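PDB 3RPC: possible metal-dependent hydrolase from Veillonella parvula, which is probably a metal-dependent hydrolase of the metallo-beta-lactamase superfamily, binding two zinc ions in a site of the kind these enzymes use to activate water. Local coordinates for residues V68-H72 / D149-F155; G129-T134 / D168-D174; K88-V94 / F108-I114; P161-G167 / P184-N190. Residue numbers count along the deposited sequence, not the author numbering.

Contact 1. Residues V68-H72 / D149-F155; sequences VVVTH and DAMGVIF. With ZN (zinc ion), chain E.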
loop_
_atom_site.group_PDB
_atom_site.type_symbol
_atom_site.label_atom_id
_atom_site.label_comp_id
_atom_site.label_asym_id
_atom_site.label_seq_id
_atom_site.Cartn_x
_atom_site.Cartn_y
_atom_site.Cartn_z
ATOM N N VAL A 68 4.826 22.390 4.710
ATOM C CA VAL A 68 5.361 21.705 3.544
ATOM C C VAL A 68 4.886 20.255 3.579
ATOM O O VAL A 68 4.791 19.648 4.643
ATOM C CB VAL A 68 6.900 21.748 3.548
ATOM C CG1 VAL A 68 7.457 21.171 2.268
ATOM C CG2 VAL A 68 7.395 23.179 3.715
ATOM N N VAL A 69 4.558 19.719 2.407
ATOM C CA VAL A 69 4.194 18.307 2.279
ATOM C C VAL A 69 5.214 17.678 1.350
ATOM O O VAL A 69 5.401 18.143 0.233
ATOM C CB VAL A 69 2.787 18.132 1.672
ATOM C CG1 VAL A 69 2.509 16.654 1.357
ATOM C CG2 VAL A 69 1.738 18.690 2.619
ATOM N N VAL A 70 5.887 16.639 1.831
ATOM C CA VAL A 70 6.923 15.961 1.068
ATOM C C VAL A 70 6.491 14.509 0.901
ATOM O O VAL A 70 6.537 13.723 1.853
ATOM C CB VAL A 70 8.277 16.047 1.804
ATOM C CG1 VAL A 70 9.385 15.409 0.983
ATOM C CG2 VAL A 70 8.619 17.509 2.106
ATOM N N THR A 71 6.046 14.154 -0.305
ATOM C CA THR A 71 5.486 12.818 -0.519
ATOM C C THR A 71 6.543 11.722 -0.479
ATOM O O THR A 71 6.237 10.564 -0.166
ATOM C CB THR A 71 4.693 12.710 -1.833
ATOM O OG1 THR A 71 5.571 12.914 -2.954
ATOM C CG2 THR A 71 3.549 13.714 -1.854
ATOM N N HIS A 72 7.771 12.098 -0.814
ATOM C CA HIS A 72 8.938 11.218 -0.762
ATOM C C HIS A 72 10.164 12.062 -1.046
ATOM O O HIS A 72 10.034 13.208 -1.476
ATOM C CB HIS A 72 8.825 10.005 -1.716
ATOM C CG HIS A 72 8.787 10.344 -3.183
ATOM N ND1 HIS A 72 7.883 11.230 -3.733
ATOM C CD2 HIS A 72 9.506 9.852 -4.223
ATOM C CE1 HIS A 72 8.048 11.270 -5.045
ATOM N NE2 HIS A 72 9.037 10.456 -5.367
ATOM N N ASP A 149 9.277 3.956 -1.617
ATOM C CA ASP A 149 7.897 4.288 -1.253
ATOM C C ASP A 149 7.608 5.740 -1.593
ATOM O O ASP A 149 8.497 6.594 -1.515
ATOM C CB ASP A 149 7.651 4.105 0.249
ATOM C CG ASP A 149 7.595 2.647 0.672
ATOM O OD1 ASP A 149 7.448 1.754 -0.192
ATOM O OD2 ASP A 149 7.679 2.400 1.892
ATOM N N ALA A 150 6.367 6.023 -1.972
ATOM C CA ALA A 150 5.958 7.402 -2.228
ATOM C C ALA A 150 4.455 7.540 -2.038
ATOM O O ALA A 150 3.674 6.882 -2.723
ATOM C CB ALA A 150 6.393 7.851 -3.636
HETATM N N MSE A 151 4.041 8.374 -1.087
HETATM C CA MSE A 151 2.626 8.476 -0.760
HETATM C C MSE A 151 1.901 9.461 -1.668
HETATM O O MSE A 151 2.523 10.297 -2.343
HETATM C CB MSE A 151 2.435 8.922 0.699
HETATM C CG MSE A 151 2.802 10.374 0.960
HETATM SE SE MSE A 151 2.338 10.900 2.779
HETATM C CE MSE A 151 3.252 12.638 2.786
ATOM N N GLY A 152 0.579 9.350 -1.677
ATOM C CA GLY A 152 -0.275 10.449 -2.076
ATOM C C GLY A 152 -0.911 11.019 -0.817
ATOM O O GLY A 152 -0.715 10.491 0.288
ATOM N N VAL A 153 -1.644 12.116 -0.970
ATOM C CA VAL A 153 -2.305 12.753 0.162
ATOM C C VAL A 153 -3.700 13.207 -0.249
ATOM O O VAL A 153 -3.885 13.813 -1.307
ATOM C CB VAL A 153 -1.508 13.979 0.667
ATOM C CG1 VAL A 153 -2.177 14.568 1.907
ATOM C CG2 VAL A 153 -0.067 13.588 0.957
ATOM N N ILE A 154 -4.681 12.883 0.587
ATOM C CA ILE A 154 -6.028 13.427 0.475
ATOM C C ILE A 154 -6.146 14.607 1.447
ATOM O O ILE A 154 -5.813 14.475 2.625
ATOM C CB ILE A 154 -7.082 12.342 0.815
ATOM C CG1 ILE A 154 -7.269 11.388 -0.374
ATOM C CG2 ILE A 154 -8.409 12.974 1.214
ATOM C CD1 ILE A 154 -8.086 11.975 -1.514
ATOM N N PHE A 155 -6.550 15.770 0.940
ATOM C CA PHE A 155 -6.791 16.940 1.795
ATOM C C PHE A 155 -8.302 17.173 1.895
ATOM O O PHE A 155 -8.979 17.320 0.876
ATOM C CB PHE A 155 -6.151 18.217 1.223
ATOM C CG PHE A 155 -4.658 18.142 1.021
ATOM C CD1 PHE A 155 -3.793 18.767 1.911
ATOM C CD2 PHE A 155 -4.121 17.488 -0.074
ATOM C CE1 PHE A 155 -2.421 18.730 1.713
ATOM C CE2 PHE A 155 -2.744 17.445 -0.279
ATOM C CZ PHE A 155 -1.893 18.060 0.620
HETATM ZN ZN ZN E . 9.773 9.744 -7.364
HETATM O O HOH W 1 4.572 10.661 -4.226
HETATM O O HOH W 2 10.691 11.080 -8.540
#
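V69 is the apolar centre: its CG1 lies 4.0 Å from V153 CG2 and 4.3 Å from the CE of selenomethionine M151, while its CG2 approaches F155 CZ (4.2 Å) at the edge of the ring. The end of M151 comes in toward the other segment, its CE 3.6 Å from V70 O. Beyond this cluster the backbones, running nearly opposite ways, meet in a single direct hydrogen bond, M151 N to T71 O (3.2 Å). Water 1 adds a second tie, donating to T71 OG1 and M151 O (2.8 Å each); T71 OG1 is also hydrogen-bonded to D27. At the polar edge A150 CB sits over the face of the H72 imidazole, a CH-pi contact 3.6 Å from the ring centroid. H72 ND1 donates to T71 OG1 (3.0 Å), which leaves H72 NE2 to bind zinc at 2.2 Å; H74, H132, D168 and water 2 complete that coordination. H72 opens the HxHxDH metal-binding motif of the superfamily, in the loop that follows strand 67-69. The chemistry implies a histidine oriented from two sides, with its ND1 proton held by T71 and one ring face against A150, so that NE2 presents its lone pair to the metal.

Contact 2. Residues G129-T134 / D168-D174; sequences GGSHGT and DTVWTSD. With ZN (zinc ion), chain E; ZN (zinc ion), chain F.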
loop_
_atom_site.group_PDB
_atom_site.type_symbol
_atom_site.label_atom_id
_atom_site.label_comp_id
_atom_site.label_asym_id
_atom_site.label_seq_id
_atom_site.Cartn_x
_atom_site.Cartn_y
_atom_site.Cartn_z
ATOM N N GLY A 129 -1.880 5.216 -0.551
ATOM C CA GLY A 129 -0.834 4.325 -1.011
ATOM C C GLY A 129 -0.410 4.549 -2.448
ATOM O O GLY A 129 -1.037 5.309 -3.191
ATOM N N GLY A 130 0.665 3.880 -2.841
ATOM C CA GLY A 130 1.145 3.971 -4.206
ATOM C C GLY A 130 2.281 3.005 -4.473
ATOM O O GLY A 130 2.957 2.532 -3.546
ATOM N N SER A 131 2.492 2.712 -5.751
ATOM C CA SER A 131 3.648 1.938 -6.192
ATOM C C SER A 131 4.359 2.724 -7.275
ATOM O O SER A 131 3.780 2.995 -8.327
ATOM C CB SER A 131 3.213 0.584 -6.742
ATOM O OG SER A 131 2.517 -0.137 -5.743
ATOM N N HIS A 132 5.608 3.094 -7.009
ATOM C CA HIS A 132 6.393 3.954 -7.899
ATOM C C HIS A 132 7.051 3.103 -8.991
ATOM O O HIS A 132 8.269 3.169 -9.193
ATOM C CB HIS A 132 7.454 4.670 -7.034
ATOM C CG HIS A 132 8.026 5.933 -7.619
ATOM N ND1 HIS A 132 7.809 6.350 -8.916
ATOM C CD2 HIS A 132 8.825 6.868 -7.054
ATOM C CE1 HIS A 132 8.450 7.490 -9.123
ATOM N NE2 HIS A 132 9.078 7.823 -8.008
ATOM N N GLY A 133 6.238 2.304 -9.686
ATOM C CA GLY A 133 6.721 1.340 -10.664
ATOM C C GLY A 133 5.789 0.147 -10.770
ATOM O O GLY A 133 4.944 -0.070 -9.903
ATOM N N THR A 134 5.927 -0.619 -11.851
ATOM C CA THR A 134 5.129 -1.820 -12.035
ATOM C C THR A 134 5.687 -2.970 -11.208
ATOM O O THR A 134 6.800 -2.899 -10.685
ATOM C CB THR A 134 5.164 -2.264 -13.498
ATOM O OG1 THR A 134 6.517 -2.552 -13.852
ATOM C CG2 THR A 134 4.623 -1.166 -14.397
ATOM N N ASP A 168 3.719 10.020 -6.852
ATOM C CA ASP A 168 4.498 9.206 -7.782
ATOM C C ASP A 168 4.117 7.730 -7.671
ATOM O O ASP A 168 4.779 6.951 -6.984
ATOM C CB ASP A 168 6.002 9.398 -7.532
ATOM C CG ASP A 168 6.592 10.579 -8.303
ATOM O OD1 ASP A 168 5.829 11.430 -8.792
ATOM O OD2 ASP A 168 7.834 10.647 -8.421
ATOM N N THR A 169 3.024 7.370 -8.337
ATOM C CA THR A 169 2.544 5.994 -8.358
ATOM C C THR A 169 1.987 5.695 -9.734
ATOM O O THR A 169 1.524 6.591 -10.442
ATOM C CB THR A 169 1.462 5.767 -7.283
ATOM O OG1 THR A 169 0.996 4.406 -7.329
ATOM C CG2 THR A 169 0.288 6.730 -7.464
ATOM N N VAL A 170 2.062 4.429 -10.113
ATOM C CA VAL A 170 1.293 3.939 -11.253
ATOM C C VAL A 170 -0.133 3.632 -10.784
ATOM O O VAL A 170 -0.442 3.730 -9.597
ATOM C CB VAL A 170 1.943 2.696 -11.882
ATOM C CG1 VAL A 170 3.374 2.990 -12.299
ATOM C CG2 VAL A 170 1.895 1.478 -10.931
ATOM N N TRP A 171 -1.016 3.273 -11.704
ATOM C CA TRP A 171 -2.397 2.998 -11.316
ATOM C C TRP A 171 -2.498 1.646 -10.615
ATOM O O TRP A 171 -2.334 0.610 -11.244
ATOM C CB TRP A 171 -3.308 3.013 -12.539
ATOM C CG TRP A 171 -4.744 3.103 -12.175
ATOM C CD1 TRP A 171 -5.513 2.116 -11.626
ATOM C CD2 TRP A 171 -5.596 4.236 -12.340
ATOM N NE1 TRP A 171 -6.795 2.581 -11.418
ATOM C CE2 TRP A 171 -6.873 3.876 -11.862
ATOM C CE3 TRP A 171 -5.407 5.520 -12.857
ATOM C CZ2 TRP A 171 -7.953 4.756 -11.880
ATOM C CZ3 TRP A 171 -6.480 6.396 -12.875
ATOM C CH2 TRP A 171 -7.737 6.012 -12.384
ATOM N N THR A 172 -2.752 1.664 -9.312
ATOM C CA THR A 172 -2.911 0.432 -8.538
ATOM C C THR A 172 -4.231 0.473 -7.777
ATOM O O THR A 172 -4.973 1.456 -7.845
ATOM C CB THR A 172 -1.804 0.277 -7.488
ATOM O OG1 THR A 172 -1.980 1.270 -6.467
ATOM C CG2 THR A 172 -0.418 0.414 -8.108
ATOM N N SER A 173 -4.528 -0.586 -7.026
ATOM C CA SER A 173 -5.731 -0.589 -6.212
ATOM C C SER A 173 -5.704 0.478 -5.121
ATOM O O SER A 173 -6.750 0.858 -4.599
ATOM C CB SER A 173 -5.960 -1.969 -5.595
ATOM O OG SER A 173 -6.208 -2.926 -6.614
ATOM N N ASP A 174 -4.515 0.960 -4.768
ATOM C CA ASP A 174 -4.442 2.020 -3.763
ATOM C C ASP A 174 -5.094 3.293 -4.294
ATOM O O ASP A 174 -5.701 4.055 -3.535
ATOM C CB ASP A 174 -2.996 2.283 -3.345
ATOM C CG ASP A 174 -2.473 1.236 -2.365
ATOM O OD1 ASP A 174 -3.280 0.704 -1.579
ATOM O OD2 ASP A 174 -1.258 0.959 -2.372
HETATM ZN ZN ZN E . 9.773 9.744 -7.364
HETATM ZN ZN ZN F . 8.890 12.216 -9.421
HETATM O O HOH W 3 -4.775 4.509 -0.872
HETATM O O HOH W 4 1.567 2.002 -0.626
HETATM O O HOH W 5 -0.059 0.696 -4.704
HETATM O O HOH W 2 10.691 11.080 -8.540
HETATM O O HOH W 6 9.368 10.575 -11.330
#
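S131, V170 and H132 each bury about 55 Å². S131 pairs by its backbone: its N donates to T169 OG1 (2.8 Å) and its O accepts from V170 N (2.9 Å), while T169 OG1 donates to V170 O (2.8 Å). V170 CG2 packs 3.6 Å from G133 O. H132, centre of an inverse gamma turn, has D168 CB over its ring face, 3.5 Å from the centroid; its ND1 is held by I203 O. H132 NE2 and D168 OD2 lie 3.1 Å apart because both bind the same zinc, at 2.1 and 2.4 Å; D168 OD2 also binds the second zinc at 2.1 Å, bridging the dinuclear site. G129 and G130 pass close to D174 and T169, where a CB would clash. Water 5 joins S131 OG, T172 OG1 and D174 OD2. T172 N-caps helix 173-182, its OG1 accepting from D174 N (3.1 Å); the contact ties the loop after strand 123-128 to the start of that helix, where S173 of the second subunit packs on S131.

Contact 3. Residues K88-V94 / F108-I114; sequences KSLPIFV and FIDVRII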
loop_
_atom_site.group_PDB
_atom_site.type_symbol
_atom_site.label_atom_id
_atom_site.label_comp_id
_atom_site.label_asym_id
_atom_site.label_seq_id
_atom_site.Cartn_x
_atom_site.Cartn_y
_atom_site.Cartn_z
ATOM N N LYS A 88 13.350 26.510 8.733
ATOM C CA LYS A 88 13.486 25.244 9.440
ATOM C C LYS A 88 12.350 24.996 10.422
ATOM O O LYS A 88 12.170 23.875 10.893
ATOM C CB LYS A 88 14.815 25.191 10.198
ATOM C CG LYS A 88 16.051 25.371 9.335
ATOM C CD LYS A 88 16.176 24.292 8.266
ATOM C CE LYS A 88 17.545 24.375 7.610
ATOM N NZ LYS A 88 17.743 23.338 6.575
ATOM N N SER A 89 11.594 26.041 10.736
ATOM C CA SER A 89 10.532 25.915 11.721
ATOM C C SER A 89 9.163 25.572 11.118
ATOM O O SER A 89 8.217 25.305 11.857
ATOM C CB SER A 89 10.438 27.192 12.561
ATOM O OG SER A 89 10.193 28.298 11.721
ATOM N N LEU A 90 9.049 25.566 9.790
ATOM C CA LEU A 90 7.773 25.218 9.165
ATOM C C LEU A 90 7.465 23.742 9.361
ATOM O O LEU A 90 8.354 22.901 9.244
ATOM C CB LEU A 90 7.789 25.514 7.670
ATOM C CG LEU A 90 7.696 26.983 7.271
ATOM C CD1 LEU A 90 7.863 27.128 5.767
ATOM C CD2 LEU A 90 6.362 27.564 7.739
ATOM N N PRO A 91 6.203 23.421 9.666
ATOM C CA PRO A 91 5.821 22.004 9.742
ATOM C C PRO A 91 6.046 21.314 8.393
ATOM O O PRO A 91 5.641 21.843 7.357
ATOM C CB PRO A 91 4.321 22.058 10.058
ATOM C CG PRO A 91 4.123 23.405 10.685
ATOM C CD PRO A 91 5.076 24.315 9.971
ATOM N N ILE A 92 6.685 20.147 8.425
ATOM C CA ILE A 92 6.931 19.340 7.233
ATOM C C ILE A 92 6.215 18.012 7.414
ATOM O O ILE A 92 6.494 17.289 8.361
ATOM C CB ILE A 92 8.433 19.036 7.051
ATOM C CG1 ILE A 92 9.295 20.277 7.342
ATOM C CG2 ILE A 92 8.704 18.456 5.663
ATOM C CD1 ILE A 92 9.027 21.471 6.420
ATOM N N PHE A 93 5.309 17.689 6.496
ATOM C CA PHE A 93 4.556 16.445 6.565
ATOM C C PHE A 93 5.239 15.425 5.673
ATOM O O PHE A 93 5.558 15.724 4.528
ATOM C CB PHE A 93 3.115 16.684 6.103
ATOM C CG PHE A 93 2.313 17.502 7.077
ATOM C CD1 PHE A 93 1.651 16.891 8.124
ATOM C CD2 PHE A 93 2.224 18.876 6.938
ATOM C CE1 PHE A 93 0.924 17.636 9.038
ATOM C CE2 PHE A 93 1.493 19.635 7.850
ATOM C CZ PHE A 93 0.838 19.011 8.895
ATOM N N VAL A 94 5.474 14.235 6.211
ATOM C CA VAL A 94 6.222 13.204 5.504
ATOM C C VAL A 94 5.519 11.851 5.612
ATOM O O VAL A 94 4.553 11.703 6.358
ATOM C CB VAL A 94 7.666 13.090 6.050
ATOM C CG1 VAL A 94 8.396 14.427 5.923
ATOM C CG2 VAL A 94 7.661 12.603 7.506
ATOM N N PHE A 108 15.304 20.502 10.089
ATOM C CA PHE A 108 13.891 20.812 10.292
ATOM C C PHE A 108 13.393 20.300 11.643
ATOM O O PHE A 108 13.568 19.133 11.977
ATOM C CB PHE A 108 13.068 20.296 9.096
ATOM C CG PHE A 108 13.397 21.020 7.819
ATOM C CD1 PHE A 108 12.721 22.182 7.473
ATOM C CD2 PHE A 108 14.429 20.584 6.993
ATOM C CE1 PHE A 108 13.050 22.880 6.321
ATOM C CE2 PHE A 108 14.765 21.286 5.842
ATOM C CZ PHE A 108 14.073 22.430 5.505
ATOM N N ILE A 109 12.803 21.191 12.434
ATOM C CA ILE A 109 12.521 20.876 13.836
ATOM C C ILE A 109 11.092 20.425 14.095
ATOM O O ILE A 109 10.772 19.978 15.194
ATOM C CB ILE A 109 12.796 22.089 14.740
ATOM C CG1 ILE A 109 11.828 23.224 14.391
ATOM C CG2 ILE A 109 14.241 22.551 14.598
ATOM C CD1 ILE A 109 11.883 24.389 15.379
ATOM N N ASP A 110 10.239 20.526 13.080
ATOM C CA ASP A 110 8.841 20.139 13.219
ATOM C C ASP A 110 8.425 19.272 12.032
ATOM O O ASP A 110 7.758 19.733 11.114
ATOM C CB ASP A 110 7.959 21.384 13.326
ATOM C CG ASP A 110 6.515 21.055 13.640
ATOM O OD1 ASP A 110 6.203 19.863 13.852
ATOM O OD2 ASP A 110 5.697 22.001 13.691
ATOM N N VAL A 111 8.848 18.017 12.069
ATOM C CA VAL A 111 8.550 17.063 11.002
ATOM C C VAL A 111 7.514 16.057 11.507
ATOM O O VAL A 111 7.682 15.467 12.576
ATOM C CB VAL A 111 9.828 16.339 10.539
ATOM C CG1 VAL A 111 9.520 15.411 9.362
ATOM C CG2 VAL A 111 10.898 17.367 10.151
ATOM N N ARG A 112 6.447 15.857 10.730
ATOM C CA ARG A 112 5.290 15.096 11.184
ATOM C C ARG A 112 4.981 13.980 10.201
ATOM O O ARG A 112 4.715 14.234 9.033
ATOM C CB ARG A 112 4.066 16.017 11.303
ATOM C CG ARG A 112 4.319 17.294 12.130
ATOM C CD ARG A 112 3.048 18.146 12.291
ATOM N NE ARG A 112 3.361 19.422 12.934
ATOM C CZ ARG A 112 2.472 20.362 13.237
ATOM N NH1 ARG A 112 1.183 20.184 12.997
ATOM N NH2 ARG A 112 2.882 21.487 13.810
ATOM N N ILE A 113 5.002 12.748 10.697
ATOM C CA ILE A 113 4.696 11.580 9.882
ATOM C C ILE A 113 3.194 11.381 9.777
ATOM O O ILE A 113 2.498 11.299 10.798
ATOM C CB ILE A 113 5.284 10.299 10.503
ATOM C CG1 ILE A 113 6.800 10.429 10.646
ATOM C CG2 ILE A 113 4.934 9.090 9.631
ATOM C CD1 ILE A 113 7.423 9.380 11.565
ATOM N N ILE A 114 2.690 11.305 8.546
ATOM C CA ILE A 114 1.290 10.943 8.363
ATOM C C ILE A 114 1.185 9.424 8.377
ATOM O O ILE A 114 1.365 8.775 7.357
ATOM C CB ILE A 114 0.697 11.488 7.042
ATOM C CG1 ILE A 114 1.028 12.970 6.857
ATOM C CG2 ILE A 114 -0.809 11.276 7.014
ATOM C CD1 ILE A 114 0.425 13.568 5.579
HETATM O O HOH W 7 10.417 21.850 10.579
HETATM O O HOH W 8 6.693 24.516 13.808
#
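F108 begins the second segment with its ring under K88, whose CD lies 3.9 Å from the ring centroid over the face; F108 CD1 touches I92 CD1 (3.9 Å). I109 N donates to K88 O (3.2 Å). D110 O accepts from I92 N (2.9 Å), and water 7 links D110 N to K88 O and L90 O where the two segments separate. The D110 carboxylate holds R112 by a salt bridge, D110 OD1 to R112 NE at 3.0 Å and D110 OD2 to R112 NH2 at 2.9 Å, with P91 CG over the guanidinium face. V111 pairs with I92 and packs its CG1 against V94 CG1 (3.7 Å). R112 pairs with F93: R112 N donates to I92 O (2.8 Å) and R112 O accepts from V94 N (2.9 Å), the alternation of a parallel sheet. I113, beside V94, shares the face of I92 and V111. I114 N closes the register on V94 O (2.9 Å), and I114 CD1 reaches F93 CB (4.1 Å). With helix 97-105, which packs on V94, F108 and I113, the strands form a beta-alpha-beta unit at the sheet's edge; strand 117-120 meets F93 and R112 on the other face, and strand 67-69 adjoins 92-94.

Contact 4. Residues P161-G167 / P184-N190; sequences PTVYLVG and PNVIIMN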
loop_
_atom_site.group_PDB
_atom_site.type_symbol
_atom_site.label_atom_id
_atom_site.label_comp_id
_atom_site.label_asym_id
_atom_site.label_seq_id
_atom_site.Cartn_x
_atom_site.Cartn_y
_atom_site.Cartn_z
ATOM N N PRO A 161 -13.357 21.760 -1.533
ATOM C CA PRO A 161 -13.204 20.561 -2.357
ATOM C C PRO A 161 -12.190 19.627 -1.723
ATOM O O PRO A 161 -11.173 20.076 -1.202
ATOM C CB PRO A 161 -12.655 21.109 -3.686
ATOM C CG PRO A 161 -12.021 22.426 -3.324
ATOM C CD PRO A 161 -12.881 22.980 -2.216
ATOM N N THR A 162 -12.480 18.333 -1.750
ATOM C CA THR A 162 -11.501 17.349 -1.341
ATOM C C THR A 162 -10.479 17.228 -2.459
ATOM O O THR A 162 -10.842 17.064 -3.620
ATOM C CB THR A 162 -12.167 16.004 -1.079
ATOM O OG1 THR A 162 -13.005 16.124 0.075
ATOM C CG2 THR A 162 -11.120 14.919 -0.845
ATOM N N VAL A 163 -9.207 17.341 -2.097
ATOM C CA VAL A 163 -8.117 17.330 -3.062
ATOM C C VAL A 163 -7.292 16.057 -2.915
ATOM O O VAL A 163 -6.833 15.731 -1.820
ATOM C CB VAL A 163 -7.198 18.550 -2.860
ATOM C CG1 VAL A 163 -6.052 18.530 -3.854
ATOM C CG2 VAL A 163 -8.001 19.842 -2.975
ATOM N N TYR A 164 -7.096 15.344 -4.027
ATOM C CA TYR A 164 -6.293 14.123 -4.032
ATOM C C TYR A 164 -4.991 14.402 -4.764
ATOM O O TYR A 164 -4.979 14.535 -5.989
ATOM C CB TYR A 164 -7.062 12.988 -4.730
ATOM C CG TYR A 164 -6.379 11.632 -4.772
ATOM C CD1 TYR A 164 -5.292 11.322 -3.950
ATOM C CD2 TYR A 164 -6.831 10.652 -5.650
ATOM C CE1 TYR A 164 -4.685 10.056 -4.003
ATOM C CE2 TYR A 164 -6.235 9.417 -5.712
ATOM C CZ TYR A 164 -5.164 9.117 -4.902
ATOM O OH TYR A 164 -4.597 7.856 -4.996
ATOM N N LEU A 165 -3.903 14.524 -4.008
ATOM C CA LEU A 165 -2.561 14.600 -4.567
ATOM C C LEU A 165 -2.111 13.158 -4.753
ATOM O O LEU A 165 -1.755 12.471 -3.803
ATOM C CB LEU A 165 -1.646 15.336 -3.587
ATOM C CG LEU A 165 -0.180 15.496 -3.958
ATOM C CD1 LEU A 165 -0.004 16.561 -5.029
ATOM C CD2 LEU A 165 0.607 15.881 -2.701
ATOM N N VAL A 166 -2.160 12.673 -5.988
ATOM C CA VAL A 166 -2.009 11.235 -6.208
ATOM C C VAL A 166 -0.589 10.736 -5.920
ATOM O O VAL A 166 -0.395 9.635 -5.375
ATOM C CB VAL A 166 -2.413 10.860 -7.637
ATOM C CG1 VAL A 166 -2.272 9.344 -7.855
ATOM C CG2 VAL A 166 -3.850 11.299 -7.895
ATOM N N GLY A 167 0.400 11.546 -6.294
ATOM C CA GLY A 167 1.794 11.225 -6.036
ATOM C C GLY A 167 2.467 10.386 -7.110
ATOM O O GLY A 167 1.880 10.083 -8.152
ATOM N N PRO A 184 -12.621 12.407 -4.200
ATOM C CA PRO A 184 -12.021 13.732 -4.394
ATOM C C PRO A 184 -12.670 14.542 -5.514
ATOM O O PRO A 184 -13.057 13.992 -6.557
ATOM C CB PRO A 184 -10.558 13.419 -4.733
ATOM C CG PRO A 184 -10.575 11.998 -5.242
ATOM C CD PRO A 184 -11.674 11.311 -4.477
ATOM N N ASN A 185 -12.771 15.847 -5.278
ATOM C CA ASN A 185 -13.327 16.791 -6.240
ATOM C C ASN A 185 -12.251 17.399 -7.129
ATOM O O ASN A 185 -12.550 17.914 -8.206
ATOM C CB ASN A 185 -14.074 17.901 -5.495
ATOM C CG ASN A 185 -15.034 17.352 -4.461
ATOM O OD1 ASN A 185 -14.812 17.494 -3.264
ATOM N ND2 ASN A 185 -16.097 16.700 -4.920
ATOM N N VAL A 186 -11.004 17.347 -6.659
ATOM C CA VAL A 186 -9.844 17.838 -7.406
ATOM C C VAL A 186 -8.776 16.762 -7.341
ATOM O O VAL A 186 -8.495 16.242 -6.259
ATOM C CB VAL A 186 -9.290 19.143 -6.793
ATOM C CG1 VAL A 186 -8.038 19.622 -7.551
ATOM C CG2 VAL A 186 -10.363 20.218 -6.792
ATOM N N ILE A 187 -8.198 16.409 -8.486
ATOM C CA ILE A 187 -7.235 15.316 -8.535
ATOM C C ILE A 187 -5.971 15.774 -9.244
ATOM O O ILE A 187 -6.000 16.071 -10.439
ATOM C CB ILE A 187 -7.846 14.091 -9.253
ATOM C CG1 ILE A 187 -9.150 13.685 -8.547
ATOM C CG2 ILE A 187 -6.845 12.930 -9.312
ATOM C CD1 ILE A 187 -9.932 12.582 -9.279
ATOM N N ILE A 188 -4.871 15.853 -8.500
ATOM C CA ILE A 188 -3.604 16.334 -9.034
ATOM C C ILE A 188 -2.743 15.109 -9.337
ATOM O O ILE A 188 -2.394 14.354 -8.425
ATOM C CB ILE A 188 -2.892 17.259 -8.021
ATOM C CG1 ILE A 188 -3.787 18.450 -7.675
ATOM C CG2 ILE A 188 -1.568 17.745 -8.577
ATOM C CD1 ILE A 188 -3.310 19.230 -6.455
HETATM N N MSE A 189 -2.425 14.913 -10.619
HETATM C CA MSE A 189 -1.780 13.694 -11.108
HETATM C C MSE A 189 -0.417 13.970 -11.718
HETATM O O MSE A 189 -0.246 14.961 -12.435
HETATM C CB MSE A 189 -2.635 13.064 -12.212
HETATM C CG MSE A 189 -4.096 12.860 -11.876
HETATM SE SE MSE A 189 -5.031 12.190 -13.458
HETATM C CE MSE A 189 -4.056 10.517 -13.738
ATOM N N ASN A 190 0.542 13.096 -11.440
ATOM C CA ASN A 190 1.874 13.176 -12.027
ATOM C C ASN A 190 1.899 12.359 -13.314
ATOM O O ASN A 190 1.967 11.127 -13.274
ATOM C CB ASN A 190 2.909 12.663 -11.027
ATOM C CG ASN A 190 3.064 13.601 -9.838
ATOM O OD1 ASN A 190 2.688 14.778 -9.921
ATOM N ND2 ASN A 190 3.622 13.102 -8.737
HETATM O O HOH W 9 -0.032 10.732 -10.038
HETATM O O HOH W 10 0.240 13.984 -7.697
#
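Y164 CB lies on P184 CB (3.5 Å), and Y164 CD2 is 4.3 Å from I187 CG2, though the end of the side chain leads away. V163 and L165, on the other face, pack on I188, V163 CG1 to I188 CD1 at 3.8 Å and L165 CD1 to I188 CG2 at 4.1 Å. Within the sheet the backbones are hydrogen-bonded in parallel register: V186 N to T162 O (3.1 Å), Y164 N to V186 O (2.8 Å), I188 N to Y164 O (2.8 Å) and V166 N to I188 O (3.0 Å). At the outer end N185 binds T162 twice, its OD1 accepting from T162 N (2.9 Å) and its N donating to T162 O (2.8 Å). At the other end the strands diverge, and water 9 spans G167 O and N190 N, 2.8 Å from each. This is a beta-alpha-beta crossover through helix 173-182, which packs on Y164, P184 and I187; its C-terminal strand ends open toward the zinc site, as in the metallo-beta-lactamase fold, with D168 following G167.

Overall arrangement
Contacts 3 and 4 are parallel strand pairs in different seven-stranded sheets, their centres about 22 Å apart. Contact 1 bridges those sheets: strand 67-69 neighbours 92-94 of contact 3, and strand 152-156 neighbours 163-165 of contact 4. Along the chain, contact 3 falls between the two segments of contact 1, contact 4 follows contact 1, and contact 2 alternates with both. Contacts 1 and 2, with centres about 13 Å apart, meet at the zinc of chain E, to which they bring H72, H132 and D168. This is consistent with the alpha-beta/beta-alpha sandwich of the superfamily, whose metal site gathers loops from both sheets at one end.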